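Local coordinates for protein chitooligosaccharide oxidase (Gibberella zeae, PDB 6Y0R) that oxidises the C1 hydroxyl of chitooligosaccharides to lactones with a bicovalently bound FAD while reducing molecular oxygen to hydrogen peroxide, at residues 99-102 with 108-111; 187-192 with 474-479; 207-210 with 215-218; 460-465 with 486-491. All blocks are in the same frame, centred on the assembly; numbering follows the deposited sequence.

Interaction 1 (99-102 with 108-111); sequences LGFG and LMIE. With FAD (flavin-adenine dinucleotide), chain B.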
# COMPACT_ATOMS: atom_id res chain seq x y z
N LEU A 99 0.93 -3.48 11.54
CA LEU A 99 2.04 -2.57 11.93
C LEU A 99 1.54 -1.25 12.49
O LEU A 99 2.36 -0.56 13.15
CB LEU A 99 3.04 -2.41 10.78
CG LEU A 99 3.68 -3.72 10.29
CD1 LEU A 99 4.72 -3.48 9.23
CD2 LEU A 99 4.30 -4.50 11.43
N GLY A 100 0.26 -0.89 12.36
CA GLY A 100 -0.24 0.34 13.01
C GLY A 100 -0.31 0.13 14.53
O GLY A 100 -0.45 1.15 15.24
N PHE A 101 -0.30 -1.13 14.98
CA PHE A 101 -0.20 -1.51 16.42
C PHE A 101 1.26 -1.56 16.84
O PHE A 101 1.57 -1.55 18.08
CB PHE A 101 -0.84 -2.87 16.68
CG PHE A 101 -2.33 -2.87 16.53
CD1 PHE A 101 -2.91 -2.72 15.29
CD2 PHE A 101 -3.16 -2.95 17.65
CE1 PHE A 101 -4.28 -2.69 15.14
CE2 PHE A 101 -4.53 -2.92 17.49
CZ PHE A 101 -5.10 -2.78 16.25
N GLY A 102 2.17 -1.59 15.88
CA GLY A 102 3.58 -1.88 16.17
C GLY A 102 4.02 -3.29 15.84
O GLY A 102 5.22 -3.54 16.07
N LEU A 108 2.26 2.49 22.62
CA LEU A 108 1.29 3.61 22.60
C LEU A 108 0.80 3.68 21.16
O LEU A 108 1.63 4.02 20.30
CB LEU A 108 1.93 4.91 23.05
CG LEU A 108 1.11 6.18 22.78
CD1 LEU A 108 -0.28 6.06 23.37
CD2 LEU A 108 1.82 7.41 23.32
N MET A 109 -0.45 3.33 20.94
CA MET A 109 -1.03 3.46 19.58
C MET A 109 -1.81 4.79 19.45
O MET A 109 -2.65 5.14 20.34
CB MET A 109 -1.91 2.27 19.20
CG MET A 109 -2.36 2.31 17.72
SD MET A 109 -3.21 0.81 17.27
CE MET A 109 -4.77 1.10 18.12
N ILE A 110 -1.48 5.55 18.44
CA ILE A 110 -2.13 6.85 18.17
C ILE A 110 -3.09 6.60 17.00
O ILE A 110 -2.61 6.47 15.84
CB ILE A 110 -1.12 7.98 17.96
CG1 ILE A 110 -0.18 8.10 19.18
CG2 ILE A 110 -1.85 9.29 17.68
CD1 ILE A 110 0.86 9.16 19.07
N GLU A 111 -4.37 6.47 17.35
CA GLU A 111 -5.48 6.26 16.39
C GLU A 111 -5.75 7.60 15.70
O GLU A 111 -6.05 8.59 16.39
CB GLU A 111 -6.71 5.72 17.11
CG GLU A 111 -7.93 5.64 16.21
CD GLU A 111 -7.75 4.60 15.11
OE1 GLU A 111 -7.41 3.42 15.44
OE2 GLU A 111 -7.84 5.00 13.93
PA FAD B . -2.24 1.33 9.03
O1A FAD B . -2.27 -0.06 9.51
O2A FAD B . -2.97 2.38 9.77
O5B FAD B . -0.74 1.83 8.85
C5B FAD B . 0.17 1.20 7.96
C4B FAD B . 1.59 1.56 8.35
O4B FAD B . 1.79 2.99 8.20
C3B FAD B . 2.02 1.28 9.81
O3B FAD B . 3.43 1.08 9.90
C2B FAD B . 1.64 2.58 10.51
O2B FAD B . 2.29 2.79 11.76
C1B FAD B . 2.03 3.59 9.46
N9A FAD B . 1.31 4.85 9.52
C8A FAD B . -0.03 5.02 9.26
N7A FAD B . -0.41 6.28 9.40
C5A FAD B . 0.74 6.96 9.79
C6A FAD B . 0.99 8.31 10.10
N6A FAD B . 0.04 9.23 10.02
N1A FAD B . 2.25 8.66 10.49
C2A FAD B . 3.17 7.68 10.58
N3A FAD B . 3.05 6.38 10.29
C4A FAD B . 1.80 6.07 9.90
N1 FAD B . -2.15 -1.02 -1.48
C2 FAD B . -1.91 -0.51 -2.70
O2 FAD B . -0.78 0.05 -2.96
N3 FAD B . -2.89 -0.54 -3.65
C4 FAD B . -4.14 -1.10 -3.44
O4 FAD B . -5.00 -1.09 -4.34
C4X FAD B . -4.42 -1.64 -2.16
N5 FAD B . -5.64 -2.13 -1.90
C5X FAD B . -5.91 -2.52 -0.61
C6 FAD B . -7.22 -2.97 -0.29
C7 FAD B . -7.53 -3.40 0.99
C7M FAD B . -8.92 -3.91 1.32
C8 FAD B . -6.53 -3.31 2.04
C8M FAD B . -6.82 -3.64 3.49
C9 FAD B . -5.23 -2.90 1.69
C9A FAD B . -4.90 -2.51 0.38
N10 FAD B . -3.61 -2.06 0.06
C10 FAD B . -3.33 -1.57 -1.22
C1' FAD B . -2.53 -2.06 1.05
C2' FAD B . -2.43 -0.70 1.76
O2' FAD B . -1.81 0.27 0.92
C3' FAD B . -1.61 -0.90 3.01
O3' FAD B . -2.34 -1.87 3.81
C4' FAD B . -1.44 0.43 3.75
O4' FAD B . -0.23 0.45 4.53
C5' FAD B . -2.63 0.67 4.63
O5' FAD B . -2.60 2.00 5.18
P FAD B . -3.49 2.27 6.46
O1P FAD B . -3.32 3.69 6.86
O2P FAD B . -4.87 1.76 6.30
O3P FAD B . -2.80 1.25 7.52
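Met109 lays its sulfur on the ring of Phe101, and this Met-aromatic contact is the tightly packed part of the meeting. SD sits 3.8 Å from the centroid of the Phe101 ring and only 10° off the ring normal, almost exactly above the centre of one face. The thioether gets there because the Met109 side chain runs extended from a CG placed opposite the backbone N (chi1 -172°) and folds only at its last torsion, which brings CE within 4.1 Å of Phe101 CE2. The backbone carbonyl of Gly100 completes the close side: Gly100 O lies 3.3 Å from Met109 CG, near the sulfur as well. This oxygen is buried and has no hydrogen-bonding partner in the model, so it packs against the thioether without a polar bond.

The loose side is that of Leu99, which is partly exposed and makes no contact with 108-111. The cofactor is approached separately, with Leu99 CB 3.6 Å from FAD O3B and Gly100 CA 3.7 Å from FAD O2B. The short loop therefore turns one flank to the adenosine ribose of the cofactor and the other to the sheet.

Within the fold, strand 108-111 runs between strands 63-65 and 87-90, parallel to both. Phe101 also rests on Ala52, Pro61 and Lys90, and on the far side of the strand Ile110 packs against helix 70-83.

Interaction 2 (187-192 with 474-479); sequences VVLPTG and AKYDPK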
# COMPACT_ATOMS: atom_id res chain seq x y z
N VAL A 187 4.76 16.83 10.24
CA VAL A 187 5.14 15.65 11.05
C VAL A 187 5.31 16.08 12.49
O VAL A 187 5.98 17.12 12.72
CB VAL A 187 6.43 15.01 10.51
CG1 VAL A 187 6.73 13.73 11.28
CG2 VAL A 187 6.38 14.77 9.02
N VAL A 188 4.72 15.31 13.39
CA VAL A 188 4.99 15.39 14.84
C VAL A 188 6.22 14.52 15.08
O VAL A 188 6.09 13.27 15.03
CB VAL A 188 3.79 14.99 15.71
CG1 VAL A 188 4.18 14.98 17.19
CG2 VAL A 188 2.59 15.92 15.45
N LEU A 189 7.36 15.15 15.31
CA LEU A 189 8.61 14.39 15.57
C LEU A 189 8.51 13.67 16.90
O LEU A 189 7.65 13.91 17.75
CB LEU A 189 9.83 15.30 15.51
CG LEU A 189 10.11 15.97 14.17
CD1 LEU A 189 11.38 16.78 14.27
CD2 LEU A 189 10.24 14.96 13.02
N PRO A 190 9.39 12.70 17.14
CA PRO A 190 9.34 11.97 18.41
C PRO A 190 9.55 12.77 19.71
O PRO A 190 9.22 12.24 20.76
CB PRO A 190 10.46 10.92 18.22
CG PRO A 190 10.50 10.74 16.72
CD PRO A 190 10.33 12.14 16.16
N THR A 191 10.00 14.02 19.60
CA THR A 191 10.11 15.04 20.67
C THR A 191 8.75 15.70 20.93
O THR A 191 8.62 16.40 21.97
CB THR A 191 11.07 16.15 20.25
OG1 THR A 191 10.67 16.76 19.03
CG2 THR A 191 12.49 15.67 20.12
N GLY A 192 7.83 15.60 19.97
CA GLY A 192 6.51 16.29 20.02
C GLY A 192 6.53 17.56 19.21
O GLY A 192 5.43 18.15 18.99
N ALA A 474 18.59 8.25 12.48
CA ALA A 474 19.49 8.72 13.56
C ALA A 474 19.21 10.20 13.85
O ALA A 474 19.28 10.60 15.01
CB ALA A 474 20.92 8.47 13.15
N LYS A 475 18.85 10.99 12.83
CA LYS A 475 18.60 12.45 12.99
C LYS A 475 17.23 12.70 13.63
O LYS A 475 17.11 13.55 14.51
CB LYS A 475 18.62 13.14 11.64
CG LYS A 475 18.44 14.65 11.70
CD LYS A 475 18.64 15.31 10.42
CE LYS A 475 18.27 16.77 10.55
NZ LYS A 475 18.28 17.40 9.23
N TYR A 476 16.17 12.02 13.18
CA TYR A 476 14.78 12.34 13.60
C TYR A 476 14.25 11.40 14.66
O TYR A 476 13.42 11.82 15.45
CB TYR A 476 13.88 12.40 12.35
CG TYR A 476 14.20 13.56 11.45
CD1 TYR A 476 13.84 14.85 11.82
CD2 TYR A 476 14.89 13.41 10.26
CE1 TYR A 476 14.13 15.93 11.01
CE2 TYR A 476 15.15 14.49 9.42
CZ TYR A 476 14.81 15.76 9.83
OH TYR A 476 15.07 16.87 9.07
N ASP A 477 14.69 10.13 14.73
CA ASP A 477 14.19 9.22 15.78
C ASP A 477 15.37 8.44 16.32
O ASP A 477 15.43 7.23 16.19
CB ASP A 477 13.10 8.28 15.29
CG ASP A 477 12.43 7.40 16.34
OD1 ASP A 477 12.46 7.75 17.55
OD2 ASP A 477 11.86 6.30 15.96
N PRO A 478 16.34 9.12 16.96
CA PRO A 478 17.53 8.44 17.49
C PRO A 478 17.26 7.39 18.56
O PRO A 478 18.03 6.42 18.67
CB PRO A 478 18.35 9.60 18.11
CG PRO A 478 17.37 10.69 18.31
CD PRO A 478 16.39 10.57 17.15
N LYS A 479 16.17 7.52 19.31
CA LYS A 479 15.80 6.57 20.38
C LYS A 479 14.98 5.41 19.81
O LYS A 479 14.66 4.51 20.54
CB LYS A 479 15.09 7.34 21.50
CG LYS A 479 15.98 8.38 22.17
CD LYS A 479 15.30 9.09 23.30
CE LYS A 479 14.31 10.11 22.76
NZ LYS A 479 13.70 10.89 23.87
O HOH W 1 11.88 12.13 21.99
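Leu189 and Tyr476 make the apolar half of this contact, while Pro190 meets the backbone carbonyl of Tyr476 and the Asp477 carboxylate. The two methyls of Leu189 reach the CD1 corner of the Tyr476 ring, Leu189 CD2 at 3.8 Å from Tyr476 CD1, and the two side chains approach aslant. Leu205 of helix 203-212 lies against both.

Close carbon-oxygen packing follows at the end of the helix. Pro190 CD is 3.2 Å from Tyr476 O, and Pro190 CG is 3.7 Å from Asp477 OD1; both oxygens pack against the CG end of the proline ring. Asp477 also accepts the amides of Leu481 and Phe482 and pairs with Lys473, which should fix the carboxylate.

Polar links across the gap are indirect. One water accepts from Lys479 NZ at 2.9 Å and gives a weak bond to Pro190 O. Tyr476 OH is bonded to Asp204, outside both segments.

The type I turn from Leu189 to Gly192, closed by the Gly192 N to Leu189 O bond, links antiparallel strands 182-188 and 194-197. It is the tip of a beta hairpin of the PCMH-type FAD-binding region, here seated against the end of helix 466-476 in the berberine-like C-terminal region.

Interaction 3 (207-210 with 215-218); sequences WGIR and NFGV. With FAD (flavin-adenine dinucleotide), chain B.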
# COMPACT_ATOMS: atom_id res chain seq x y z
N TRP A 207 12.14 13.20 2.02
CA TRP A 207 12.64 12.00 1.31
C TRP A 207 12.19 10.74 2.09
O TRP A 207 11.72 9.80 1.42
CB TRP A 207 14.15 12.08 1.14
CG TRP A 207 14.75 10.95 0.40
CD1 TRP A 207 14.90 10.80 -0.94
CD2 TRP A 207 15.34 9.78 0.99
NE1 TRP A 207 15.52 9.63 -1.23
CE2 TRP A 207 15.80 8.97 -0.06
CE3 TRP A 207 15.52 9.37 2.32
CZ2 TRP A 207 16.42 7.74 0.17
CZ3 TRP A 207 16.16 8.17 2.54
CH2 TRP A 207 16.58 7.38 1.48
N GLY A 208 12.49 10.64 3.40
CA GLY A 208 12.19 9.42 4.15
C GLY A 208 10.72 9.14 4.21
O GLY A 208 10.33 7.95 4.23
N ILE A 209 9.88 10.19 4.35
CA ILE A 209 8.41 9.99 4.53
C ILE A 209 7.85 9.39 3.24
O ILE A 209 6.82 8.71 3.32
CB ILE A 209 7.75 11.32 4.96
CG1 ILE A 209 7.61 11.34 6.49
CG2 ILE A 209 6.42 11.62 4.30
CD1 ILE A 209 8.87 11.36 7.20
N ARG A 210 8.47 9.68 2.11
CA ARG A 210 8.01 9.25 0.77
C ARG A 210 8.55 7.84 0.54
O ARG A 210 9.38 7.65 -0.35
CB ARG A 210 8.36 10.28 -0.31
CG ARG A 210 7.59 11.59 -0.16
CD ARG A 210 7.86 12.51 -1.34
NE ARG A 210 9.26 12.90 -1.23
CZ ARG A 210 10.04 13.36 -2.23
NH1 ARG A 210 11.32 13.64 -1.97
NH2 ARG A 210 9.57 13.48 -3.47
N ASN A 215 8.64 5.80 10.13
CA ASN A 215 9.92 5.71 10.91
C ASN A 215 10.24 7.00 11.67
O ASN A 215 11.15 6.93 12.51
CB ASN A 215 11.10 5.37 9.99
CG ASN A 215 11.14 3.90 9.65
OD1 ASN A 215 11.52 3.11 10.49
ND2 ASN A 215 10.69 3.53 8.45
N PHE A 216 9.58 8.14 11.41
CA PHE A 216 10.17 9.46 11.75
C PHE A 216 9.23 10.30 12.62
O PHE A 216 9.54 11.49 12.80
CB PHE A 216 10.60 10.19 10.48
CG PHE A 216 11.45 9.34 9.57
CD1 PHE A 216 12.74 8.97 9.92
CD2 PHE A 216 10.96 8.88 8.36
CE1 PHE A 216 13.53 8.21 9.09
CE2 PHE A 216 11.76 8.12 7.53
CZ PHE A 216 13.02 7.75 7.90
N GLY A 217 8.16 9.71 13.13
CA GLY A 217 7.14 10.47 13.88
C GLY A 217 5.76 10.27 13.30
O GLY A 217 5.58 9.39 12.46
N VAL A 218 4.79 11.05 13.77
CA VAL A 218 3.37 10.93 13.31
C VAL A 218 3.15 11.96 12.22
O VAL A 218 3.22 13.17 12.47
CB VAL A 218 2.36 11.08 14.45
CG1 VAL A 218 0.95 10.86 13.89
CG2 VAL A 218 2.60 10.17 15.64
PA FAD B . -2.24 1.33 9.03
O1A FAD B . -2.27 -0.06 9.51
O2A FAD B . -2.97 2.38 9.77
O5B FAD B . -0.74 1.83 8.85
C5B FAD B . 0.17 1.20 7.96
C4B FAD B . 1.59 1.56 8.35
O4B FAD B . 1.79 2.99 8.20
C3B FAD B . 2.02 1.28 9.81
O3B FAD B . 3.43 1.08 9.90
C2B FAD B . 1.64 2.58 10.51
O2B FAD B . 2.29 2.79 11.76
C1B FAD B . 2.03 3.59 9.46
N9A FAD B . 1.31 4.85 9.52
C8A FAD B . -0.03 5.02 9.26
N7A FAD B . -0.41 6.28 9.40
C5A FAD B . 0.74 6.96 9.79
C6A FAD B . 0.99 8.31 10.10
N6A FAD B . 0.04 9.23 10.02
N1A FAD B . 2.25 8.66 10.49
C2A FAD B . 3.17 7.68 10.58
N3A FAD B . 3.05 6.38 10.29
C4A FAD B . 1.80 6.07 9.90
N1 FAD B . -2.15 -1.02 -1.48
C2 FAD B . -1.91 -0.51 -2.70
O2 FAD B . -0.78 0.05 -2.96
N3 FAD B . -2.89 -0.54 -3.65
C4 FAD B . -4.14 -1.10 -3.44
O4 FAD B . -5.00 -1.09 -4.34
C4X FAD B . -4.42 -1.64 -2.16
N5 FAD B . -5.64 -2.13 -1.90
C5X FAD B . -5.91 -2.52 -0.61
C6 FAD B . -7.22 -2.97 -0.29
C7 FAD B . -7.53 -3.40 0.99
C7M FAD B . -8.92 -3.91 1.32
C8 FAD B . -6.53 -3.31 2.04
C8M FAD B . -6.82 -3.64 3.49
C9 FAD B . -5.23 -2.90 1.69
C9A FAD B . -4.90 -2.51 0.38
N10 FAD B . -3.61 -2.06 0.06
C10 FAD B . -3.33 -1.57 -1.22
C1' FAD B . -2.53 -2.06 1.05
C2' FAD B . -2.43 -0.70 1.76
O2' FAD B . -1.81 0.27 0.92
C3' FAD B . -1.61 -0.90 3.01
O3' FAD B . -2.34 -1.87 3.81
C4' FAD B . -1.44 0.43 3.75
O4' FAD B . -0.23 0.45 4.53
C5' FAD B . -2.63 0.67 4.63
O5' FAD B . -2.60 2.00 5.18
P FAD B . -3.49 2.27 6.46
O1P FAD B . -3.32 3.69 6.86
O2P FAD B . -4.87 1.76 6.30
O3P FAD B . -2.80 1.25 7.52
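A backbone bond from Val188 N to Val218 O ties the end of 215-218 to strand 182-188, and two residues earlier the ring of Phe216 reaches Gly208 and Ile209 of the helix, a meeting without hydrogen bonds. The edge of the ring faces the helix backbone, with Phe216 CE2 3.6 Å from Gly208 O, which lies near the ring plane. Having no side chain, Gly208 lets the ring come this close to the helix.

Ile209 CD1 comes obliquely to the ring, 3.4 Å from Phe216 CD2. The isoleucine is held away from a staggered first torsion (chi1 -96°), consistent with tight packing of the methyl against the ring. Asn215, the preceding residue, lays CB over the centre of one ring face, 3.6 Å above the plane.

Beyond the ring the chain reaches the cofactor, where Gly217 O approaches FAD C2A at 3.5 Å and Val218 flanks the adenine. Phe216 is also packed on Leu469, Val472 and Lys473 of helix 466-476, so its ring is wedged between that helix and helix 203-212, just before strand 218-228 begins.

Interaction 4 (460-465 with 486-491); sequences MYWGSN and QSIKPK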
# COMPACT_ATOMS: atom_id res chain seq x y z
N MET A 460 14.55 -6.02 1.72
CA MET A 460 13.52 -6.31 0.69
C MET A 460 12.70 -5.03 0.41
O MET A 460 12.41 -4.73 -0.78
CB MET A 460 12.57 -7.40 1.15
CG MET A 460 13.19 -8.75 1.32
SD MET A 460 13.38 -9.50 -0.27
CE MET A 460 14.06 -11.08 0.27
N TYR A 461 12.32 -4.31 1.47
CA TYR A 461 11.40 -3.16 1.27
C TYR A 461 12.13 -1.93 0.71
O TYR A 461 11.50 -1.25 -0.13
CB TYR A 461 10.69 -2.77 2.56
CG TYR A 461 9.82 -3.84 3.18
CD1 TYR A 461 9.10 -4.72 2.40
CD2 TYR A 461 9.81 -4.01 4.55
CE1 TYR A 461 8.32 -5.72 2.97
CE2 TYR A 461 9.02 -4.99 5.14
CZ TYR A 461 8.28 -5.85 4.34
OH TYR A 461 7.54 -6.87 4.89
N TRP A 462 13.36 -1.66 1.14
CA TRP A 462 14.03 -0.36 0.85
C TRP A 462 15.38 -0.55 0.12
O TRP A 462 15.94 0.47 -0.29
CB TRP A 462 14.14 0.49 2.10
CG TRP A 462 12.80 0.86 2.66
CD1 TRP A 462 11.85 1.66 2.06
CD2 TRP A 462 12.19 0.35 3.85
NE1 TRP A 462 10.74 1.72 2.86
CE2 TRP A 462 10.90 0.89 3.95
CE3 TRP A 462 12.64 -0.50 4.87
CZ2 TRP A 462 10.07 0.65 5.03
CZ3 TRP A 462 11.78 -0.80 5.91
CH2 TRP A 462 10.52 -0.23 5.99
N GLY A 463 15.89 -1.78 -0.04
CA GLY A 463 17.07 -2.05 -0.88
C GLY A 463 18.21 -1.09 -0.59
O GLY A 463 18.59 -0.86 0.59
N SER A 464 18.74 -0.50 -1.65
CA SER A 464 19.93 0.37 -1.62
C SER A 464 19.66 1.69 -0.88
O SER A 464 20.62 2.43 -0.62
CB SER A 464 20.41 0.59 -3.03
OG SER A 464 19.39 1.16 -3.82
N ASN A 465 18.41 1.99 -0.50
CA ASN A 465 18.07 3.21 0.27
C ASN A 465 18.24 2.99 1.78
O ASN A 465 18.10 3.93 2.52
CB ASN A 465 16.64 3.67 -0.05
CG ASN A 465 16.56 4.39 -1.37
OD1 ASN A 465 17.59 4.83 -1.91
ND2 ASN A 465 15.36 4.47 -1.93
N GLN A 486 10.20 -4.80 11.45
CA GLN A 486 10.78 -4.72 10.09
C GLN A 486 11.22 -3.29 9.77
O GLN A 486 11.55 -3.07 8.65
CB GLN A 486 9.81 -5.24 9.03
CG GLN A 486 9.42 -6.68 9.30
CD GLN A 486 8.58 -7.31 8.20
OE1 GLN A 486 7.75 -6.64 7.59
NE2 GLN A 486 8.66 -8.63 8.09
N SER A 487 11.37 -2.45 10.77
CA SER A 487 11.58 -1.00 10.60
C SER A 487 13.07 -0.69 10.59
O SER A 487 13.91 -1.59 10.78
CB SER A 487 10.82 -0.22 11.63
OG SER A 487 11.38 -0.34 12.92
N ILE A 488 13.39 0.55 10.29
CA ILE A 488 14.77 1.06 10.06
C ILE A 488 15.43 1.32 11.40
O ILE A 488 14.88 2.07 12.19
CB ILE A 488 14.72 2.33 9.19
CG1 ILE A 488 14.27 1.99 7.77
CG2 ILE A 488 16.07 3.06 9.22
CD1 ILE A 488 15.27 1.27 6.91
N LYS A 489 16.55 0.92 11.59
CA LYS A 489 17.28 1.14 12.87
C LYS A 489 18.19 2.35 12.73
O LYS A 489 18.82 2.56 11.69
CB LYS A 489 18.04 -0.12 13.30
CG LYS A 489 17.14 -1.30 13.68
CD LYS A 489 17.95 -2.53 14.08
CE LYS A 489 17.12 -3.71 14.49
NZ LYS A 489 17.98 -4.87 14.83
N PRO A 490 18.35 3.23 13.66
CA PRO A 490 19.15 4.45 13.56
C PRO A 490 20.66 4.16 13.45
O PRO A 490 21.18 3.34 14.21
CB PRO A 490 18.81 5.26 14.82
CG PRO A 490 18.16 4.29 15.76
CD PRO A 490 17.64 3.14 14.94
N LYS A 491 21.31 4.76 12.46
CA LYS A 491 22.77 4.61 12.24
C LYS A 491 23.27 5.85 11.48
O LYS A 491 22.96 5.95 10.28
CB LYS A 491 23.02 3.29 11.51
CG LYS A 491 24.36 2.62 11.76
CD LYS A 491 24.36 1.18 11.24
CE LYS A 491 25.40 0.93 10.16
NZ LYS A 491 26.75 1.38 10.56
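Gln486 brings OE1 to the edge of the Tyr461 ring, near its plane, where the phenol hydroxyl donates a hydrogen bond of 2.7 Å from Tyr461 OH to Gln486 OE1. Ring and amide are strongly turned against each other, their planes 61° apart. The hydroxyl comes in at a C=O...O angle of 120° but stands above the carbonyl plane, 36° out of it, and so misses the lone-pair direction. With an extended chain beyond CG, Gln486 runs along the tyrosine edge: its CB lies in the ring plane, 4.0 Å from Tyr461 CE2, before the amide reaches the hydroxyl.

Trp462, the next residue on the helix, turns a different border to the same strip of chain. Gln486 O lies in the plane of the indole at its edge, 3.6 Å from Trp462 CZ3, while Ile488 CD1 approaches aslant to within 3.8 Å of Trp462 CE3. Tyr461 CB also sits over the centre of one indole face, 3.6 Å above it. The indole N-H is taken by Gly211 O. Together these contacts join the end of helix 454-462 to the C-terminal segment 486-491 within the berberine-like region.

Asp449 closes the polar end: its amide N bonds to Tyr461 OH, and its carbonyl O receives Gln486 NE2. Thr458 OG1 is bonded to Gln486 O. The phenol thus both gives and accepts, and both ends of the Gln486 amide are used, which fixes its flip and meets the hydrogen-bonding needs of these buried groups, while the indole and isoleucine supply the apolar packing.

In the fold
All four contacts are largely buried, yet their chemistry changes with place. Interactions 1 and 3 both line the FAD site and contain no hydrogen bond across their segments, relying on a sulfur-aromatic contact in one and ring-edge packing in the other; they touch through Ile110 and Val218. Interaction 2 lies farthest from the centre of the chain, about 24 Å, and is the one with a bridging water between its segments. Interaction 4, within the berberine-like region, has the one direct hydrogen bond between paired segments. Interaction 3 is the junction: its 215-218 segment meets strand 182-188 of interaction 2 and, through Asn215 OD1 and Ile488 N, the C-terminal strip of interaction 4.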